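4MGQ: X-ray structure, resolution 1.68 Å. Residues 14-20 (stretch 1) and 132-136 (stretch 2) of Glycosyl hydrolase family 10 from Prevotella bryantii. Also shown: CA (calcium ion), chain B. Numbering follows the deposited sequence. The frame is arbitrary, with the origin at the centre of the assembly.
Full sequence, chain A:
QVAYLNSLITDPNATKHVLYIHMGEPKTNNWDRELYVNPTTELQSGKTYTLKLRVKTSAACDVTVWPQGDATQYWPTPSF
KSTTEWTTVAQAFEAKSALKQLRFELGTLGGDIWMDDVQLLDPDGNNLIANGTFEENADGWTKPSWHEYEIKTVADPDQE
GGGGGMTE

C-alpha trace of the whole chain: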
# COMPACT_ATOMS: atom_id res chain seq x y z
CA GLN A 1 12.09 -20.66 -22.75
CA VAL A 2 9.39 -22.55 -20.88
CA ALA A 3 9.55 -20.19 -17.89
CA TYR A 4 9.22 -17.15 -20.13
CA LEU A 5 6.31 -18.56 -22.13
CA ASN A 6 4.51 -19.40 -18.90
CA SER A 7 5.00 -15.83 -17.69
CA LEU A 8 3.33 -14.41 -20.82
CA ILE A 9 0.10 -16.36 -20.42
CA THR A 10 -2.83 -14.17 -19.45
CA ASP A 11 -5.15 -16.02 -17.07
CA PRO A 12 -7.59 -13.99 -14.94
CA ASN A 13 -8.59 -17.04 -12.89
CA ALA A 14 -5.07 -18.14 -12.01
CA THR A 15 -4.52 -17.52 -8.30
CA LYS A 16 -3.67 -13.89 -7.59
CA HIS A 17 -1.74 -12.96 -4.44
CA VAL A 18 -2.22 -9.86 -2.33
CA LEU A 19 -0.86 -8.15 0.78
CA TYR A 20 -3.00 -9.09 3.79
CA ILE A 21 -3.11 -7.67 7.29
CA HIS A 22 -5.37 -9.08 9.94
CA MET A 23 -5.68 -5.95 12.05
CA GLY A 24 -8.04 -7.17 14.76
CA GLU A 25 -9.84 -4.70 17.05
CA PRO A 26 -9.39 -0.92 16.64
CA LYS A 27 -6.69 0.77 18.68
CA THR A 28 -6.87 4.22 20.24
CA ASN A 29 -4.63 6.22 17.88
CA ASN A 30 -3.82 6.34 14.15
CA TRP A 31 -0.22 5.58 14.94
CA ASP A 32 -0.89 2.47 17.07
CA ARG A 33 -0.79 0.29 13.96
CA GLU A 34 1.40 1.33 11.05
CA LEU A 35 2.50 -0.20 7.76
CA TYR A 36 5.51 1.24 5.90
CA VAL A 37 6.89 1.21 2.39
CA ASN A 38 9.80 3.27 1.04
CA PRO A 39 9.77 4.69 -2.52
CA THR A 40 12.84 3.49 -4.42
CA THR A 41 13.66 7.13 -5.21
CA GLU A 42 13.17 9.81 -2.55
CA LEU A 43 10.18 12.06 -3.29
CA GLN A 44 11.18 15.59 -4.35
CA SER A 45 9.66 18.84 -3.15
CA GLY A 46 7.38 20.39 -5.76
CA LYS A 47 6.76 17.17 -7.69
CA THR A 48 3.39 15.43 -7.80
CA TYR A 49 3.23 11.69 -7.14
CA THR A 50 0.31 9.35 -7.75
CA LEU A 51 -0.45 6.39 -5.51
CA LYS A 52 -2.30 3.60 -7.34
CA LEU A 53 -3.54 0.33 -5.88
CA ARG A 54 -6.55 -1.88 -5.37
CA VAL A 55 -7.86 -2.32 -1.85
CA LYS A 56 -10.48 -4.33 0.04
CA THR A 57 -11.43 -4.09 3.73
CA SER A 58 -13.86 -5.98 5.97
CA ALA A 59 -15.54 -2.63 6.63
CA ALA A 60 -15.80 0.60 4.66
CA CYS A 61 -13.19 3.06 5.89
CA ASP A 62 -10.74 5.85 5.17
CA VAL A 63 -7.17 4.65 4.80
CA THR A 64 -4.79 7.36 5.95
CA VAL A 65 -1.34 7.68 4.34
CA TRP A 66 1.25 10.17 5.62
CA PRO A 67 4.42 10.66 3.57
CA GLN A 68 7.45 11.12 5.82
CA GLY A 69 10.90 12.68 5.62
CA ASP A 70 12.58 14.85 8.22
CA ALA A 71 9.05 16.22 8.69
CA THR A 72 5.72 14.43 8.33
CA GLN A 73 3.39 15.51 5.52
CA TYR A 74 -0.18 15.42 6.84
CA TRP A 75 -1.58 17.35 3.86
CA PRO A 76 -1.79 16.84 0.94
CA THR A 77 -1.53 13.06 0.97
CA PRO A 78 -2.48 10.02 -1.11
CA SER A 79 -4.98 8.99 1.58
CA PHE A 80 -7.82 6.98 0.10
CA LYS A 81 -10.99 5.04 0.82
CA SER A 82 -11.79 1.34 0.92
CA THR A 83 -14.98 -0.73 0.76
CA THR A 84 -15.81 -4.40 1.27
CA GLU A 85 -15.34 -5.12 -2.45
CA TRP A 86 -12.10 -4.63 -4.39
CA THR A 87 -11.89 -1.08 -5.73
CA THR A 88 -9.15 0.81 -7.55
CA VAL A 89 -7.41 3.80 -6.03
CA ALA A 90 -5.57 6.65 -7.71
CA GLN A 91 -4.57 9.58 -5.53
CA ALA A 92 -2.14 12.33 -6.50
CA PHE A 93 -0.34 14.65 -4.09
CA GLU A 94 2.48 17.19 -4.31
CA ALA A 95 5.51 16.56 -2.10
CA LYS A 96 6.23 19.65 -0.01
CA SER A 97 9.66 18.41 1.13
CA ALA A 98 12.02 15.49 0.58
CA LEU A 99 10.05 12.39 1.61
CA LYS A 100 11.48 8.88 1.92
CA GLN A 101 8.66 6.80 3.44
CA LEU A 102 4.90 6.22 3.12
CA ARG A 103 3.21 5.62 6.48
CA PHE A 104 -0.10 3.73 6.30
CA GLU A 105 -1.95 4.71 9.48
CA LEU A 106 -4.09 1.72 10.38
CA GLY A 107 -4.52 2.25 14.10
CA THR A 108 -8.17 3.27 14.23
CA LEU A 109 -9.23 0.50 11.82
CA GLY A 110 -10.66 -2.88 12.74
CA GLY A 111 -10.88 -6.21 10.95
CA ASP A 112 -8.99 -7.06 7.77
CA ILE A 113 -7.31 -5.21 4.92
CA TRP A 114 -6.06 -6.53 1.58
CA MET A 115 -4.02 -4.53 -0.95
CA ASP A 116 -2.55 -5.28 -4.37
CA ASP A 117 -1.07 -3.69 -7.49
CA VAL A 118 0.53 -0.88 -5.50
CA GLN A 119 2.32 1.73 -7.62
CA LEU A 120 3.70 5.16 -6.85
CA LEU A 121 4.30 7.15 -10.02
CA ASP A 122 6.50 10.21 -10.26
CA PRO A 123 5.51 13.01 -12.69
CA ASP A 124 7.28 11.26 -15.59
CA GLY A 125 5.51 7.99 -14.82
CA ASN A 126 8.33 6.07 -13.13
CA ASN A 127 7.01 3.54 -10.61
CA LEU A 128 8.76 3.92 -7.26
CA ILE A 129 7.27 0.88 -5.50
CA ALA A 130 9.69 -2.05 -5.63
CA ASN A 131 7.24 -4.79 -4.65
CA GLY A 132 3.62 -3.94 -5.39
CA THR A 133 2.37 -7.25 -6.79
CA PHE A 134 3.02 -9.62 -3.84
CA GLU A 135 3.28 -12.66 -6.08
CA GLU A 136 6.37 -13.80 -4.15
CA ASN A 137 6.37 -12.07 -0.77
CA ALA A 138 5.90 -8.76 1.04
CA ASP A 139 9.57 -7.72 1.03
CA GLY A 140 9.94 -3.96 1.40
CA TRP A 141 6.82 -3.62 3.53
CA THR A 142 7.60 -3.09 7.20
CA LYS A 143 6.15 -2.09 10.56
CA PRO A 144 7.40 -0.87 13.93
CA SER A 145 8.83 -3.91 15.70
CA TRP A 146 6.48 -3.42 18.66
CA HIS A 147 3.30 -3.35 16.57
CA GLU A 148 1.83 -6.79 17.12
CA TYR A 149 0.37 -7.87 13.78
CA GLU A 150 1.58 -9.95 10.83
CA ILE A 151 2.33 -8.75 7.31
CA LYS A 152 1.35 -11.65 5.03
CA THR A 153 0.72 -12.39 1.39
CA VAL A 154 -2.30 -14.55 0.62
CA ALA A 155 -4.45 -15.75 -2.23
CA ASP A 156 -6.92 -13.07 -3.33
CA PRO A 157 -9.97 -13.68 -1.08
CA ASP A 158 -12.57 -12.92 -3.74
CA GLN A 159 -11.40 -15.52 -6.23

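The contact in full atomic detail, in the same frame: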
# COMPACT_ATOMS: atom_id res chain seq x y z
N ALA A 14 -6.24 -17.65 -12.73
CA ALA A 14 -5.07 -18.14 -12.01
C ALA A 14 -5.05 -17.43 -10.66
O ALA A 14 -5.51 -16.31 -10.55
CB ALA A 14 -3.79 -17.89 -12.77
N THR A 15 -4.53 -18.10 -9.64
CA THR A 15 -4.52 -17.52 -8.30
C THR A 15 -3.71 -16.24 -8.28
O THR A 15 -2.55 -16.22 -8.72
CB THR A 15 -3.96 -18.49 -7.27
OG1 THR A 15 -4.68 -19.73 -7.36
CG2 THR A 15 -4.12 -17.92 -5.85
N LYS A 16 -4.34 -15.16 -7.80
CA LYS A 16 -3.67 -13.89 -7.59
C LYS A 16 -3.26 -13.81 -6.13
O LYS A 16 -3.93 -14.38 -5.27
CB LYS A 16 -4.59 -12.72 -7.93
CG LYS A 16 -5.10 -12.67 -9.36
CD LYS A 16 -6.15 -11.56 -9.49
CE LYS A 16 -6.36 -11.15 -10.94
NZ LYS A 16 -7.29 -12.05 -11.69
N HIS A 17 -2.17 -13.11 -5.84
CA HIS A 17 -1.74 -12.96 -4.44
C HIS A 17 -1.72 -11.49 -4.06
O HIS A 17 -1.45 -10.62 -4.89
CB HIS A 17 -0.38 -13.61 -4.22
CG HIS A 17 -0.39 -15.08 -4.54
ND1 HIS A 17 -0.13 -15.56 -5.80
CD2 HIS A 17 -0.71 -16.15 -3.78
CE1 HIS A 17 -0.25 -16.88 -5.80
NE2 HIS A 17 -0.61 -17.26 -4.59
N VAL A 18 -2.05 -11.23 -2.79
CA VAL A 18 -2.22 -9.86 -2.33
C VAL A 18 -1.58 -9.70 -0.95
O VAL A 18 -1.33 -10.69 -0.26
CB VAL A 18 -3.72 -9.47 -2.25
CG1 VAL A 18 -4.44 -9.77 -3.58
CG2 VAL A 18 -4.41 -10.21 -1.12
N LEU A 19 -1.29 -8.46 -0.58
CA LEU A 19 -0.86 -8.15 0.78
C LEU A 19 -2.09 -8.26 1.69
O LEU A 19 -3.16 -7.77 1.35
CB LEU A 19 -0.25 -6.74 0.84
CG LEU A 19 0.22 -6.22 2.21
CD1 LEU A 19 1.29 -5.16 2.03
CD2 LEU A 19 -0.92 -5.64 3.05
N TYR A 20 -1.91 -8.89 2.84
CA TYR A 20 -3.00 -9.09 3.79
C TYR A 20 -2.57 -8.77 5.20
O TYR A 20 -1.57 -9.29 5.67
CB TYR A 20 -3.50 -10.52 3.72
CG TYR A 20 -4.43 -10.92 4.84
CD1 TYR A 20 -5.66 -10.29 5.00
CD2 TYR A 20 -4.09 -11.93 5.72
CE1 TYR A 20 -6.52 -10.66 6.01
CE2 TYR A 20 -4.95 -12.31 6.75
CZ TYR A 20 -6.17 -11.66 6.88
OH TYR A 20 -7.05 -12.01 7.88
N GLY A 132 5.02 -4.29 -5.48
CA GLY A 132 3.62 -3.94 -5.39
C GLY A 132 2.68 -5.03 -5.85
O GLY A 132 1.46 -4.85 -5.80
N THR A 133 3.22 -6.16 -6.29
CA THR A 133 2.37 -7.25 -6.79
C THR A 133 2.20 -8.44 -5.83
O THR A 133 1.27 -9.22 -5.98
CB THR A 133 2.90 -7.83 -8.12
OG1 THR A 133 4.00 -8.71 -7.86
CG2 THR A 133 3.32 -6.71 -9.03
N PHE A 134 3.12 -8.60 -4.89
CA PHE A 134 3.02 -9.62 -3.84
C PHE A 134 2.88 -11.04 -4.35
O PHE A 134 2.33 -11.90 -3.67
CB PHE A 134 1.85 -9.28 -2.92
CG PHE A 134 1.89 -7.86 -2.44
CD1 PHE A 134 2.85 -7.46 -1.52
CD2 PHE A 134 1.01 -6.92 -2.95
CE1 PHE A 134 2.91 -6.15 -1.10
CE2 PHE A 134 1.06 -5.61 -2.52
CZ PHE A 134 2.02 -5.22 -1.59
N GLU A 135 3.38 -11.31 -5.55
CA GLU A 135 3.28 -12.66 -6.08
C GLU A 135 4.37 -13.57 -5.52
O GLU A 135 4.33 -14.78 -5.73
CB GLU A 135 3.31 -12.65 -7.61
CG GLU A 135 2.13 -11.92 -8.23
CD GLU A 135 0.79 -12.52 -7.82
OE1 GLU A 135 0.65 -13.76 -7.81
OE2 GLU A 135 -0.14 -11.73 -7.51
N GLU A 136 5.33 -13.00 -4.80
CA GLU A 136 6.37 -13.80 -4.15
C GLU A 136 6.38 -13.62 -2.64
O GLU A 136 6.47 -14.59 -1.89
CB GLU A 136 7.75 -13.48 -4.72
CG GLU A 136 7.92 -13.86 -6.18
CD GLU A 136 9.27 -13.43 -6.75
OE1 GLU A 136 9.67 -12.26 -6.55
OE2 GLU A 136 9.93 -14.28 -7.38
CA CA B . -0.91 -9.51 -6.88
O HOH W 1 -0.35 -8.21 -8.84
O HOH W 2 -2.49 -10.35 -8.53

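This is a small, metal-centred contact in which a calcium ion and a carboxylate that bridges the metal and a histidine pin a loop to the start of a strand, with an aromatic ring packed beside them. Calcium takes His 17 O at 2.3 Å and, at 2.4 Å each, Thr 133 O, Glu 135 OE2 and two waters; two further ligands come from elsewhere in the structure. The ion explains how His 17 O and Thr 133 O can sit 3.2 Å apart without a hydrogen between them: both bind the same cation. Thr 133 gives only its backbone oxygen; its side chain points away.

Glu 135 does double work. Its CA-to-CB bond runs sideways, but an m, m side chain brings the carboxylate back to stretch 1, where Glu 135 OE2 accepts from His 17 N (3.0 Å) while also binding calcium, and Glu 135 OE1 accepts from His 17 ND1 (2.8 Å, nearly linear). Histidine suits this place because its ring, in an m rotamer, offers a donor beside its own backbone NH, matching both carboxylate oxygens.

Phe 134 points toward the strand; its flat apolar ring gives buried Leu 19 a face to sit over, a CH-pi contact with Leu 19 CB 3.6 Å from the Phe 134 ring centroid. Val 18 points away, leaving its backbone against Phe 134. Only 293 Å² is buried in total.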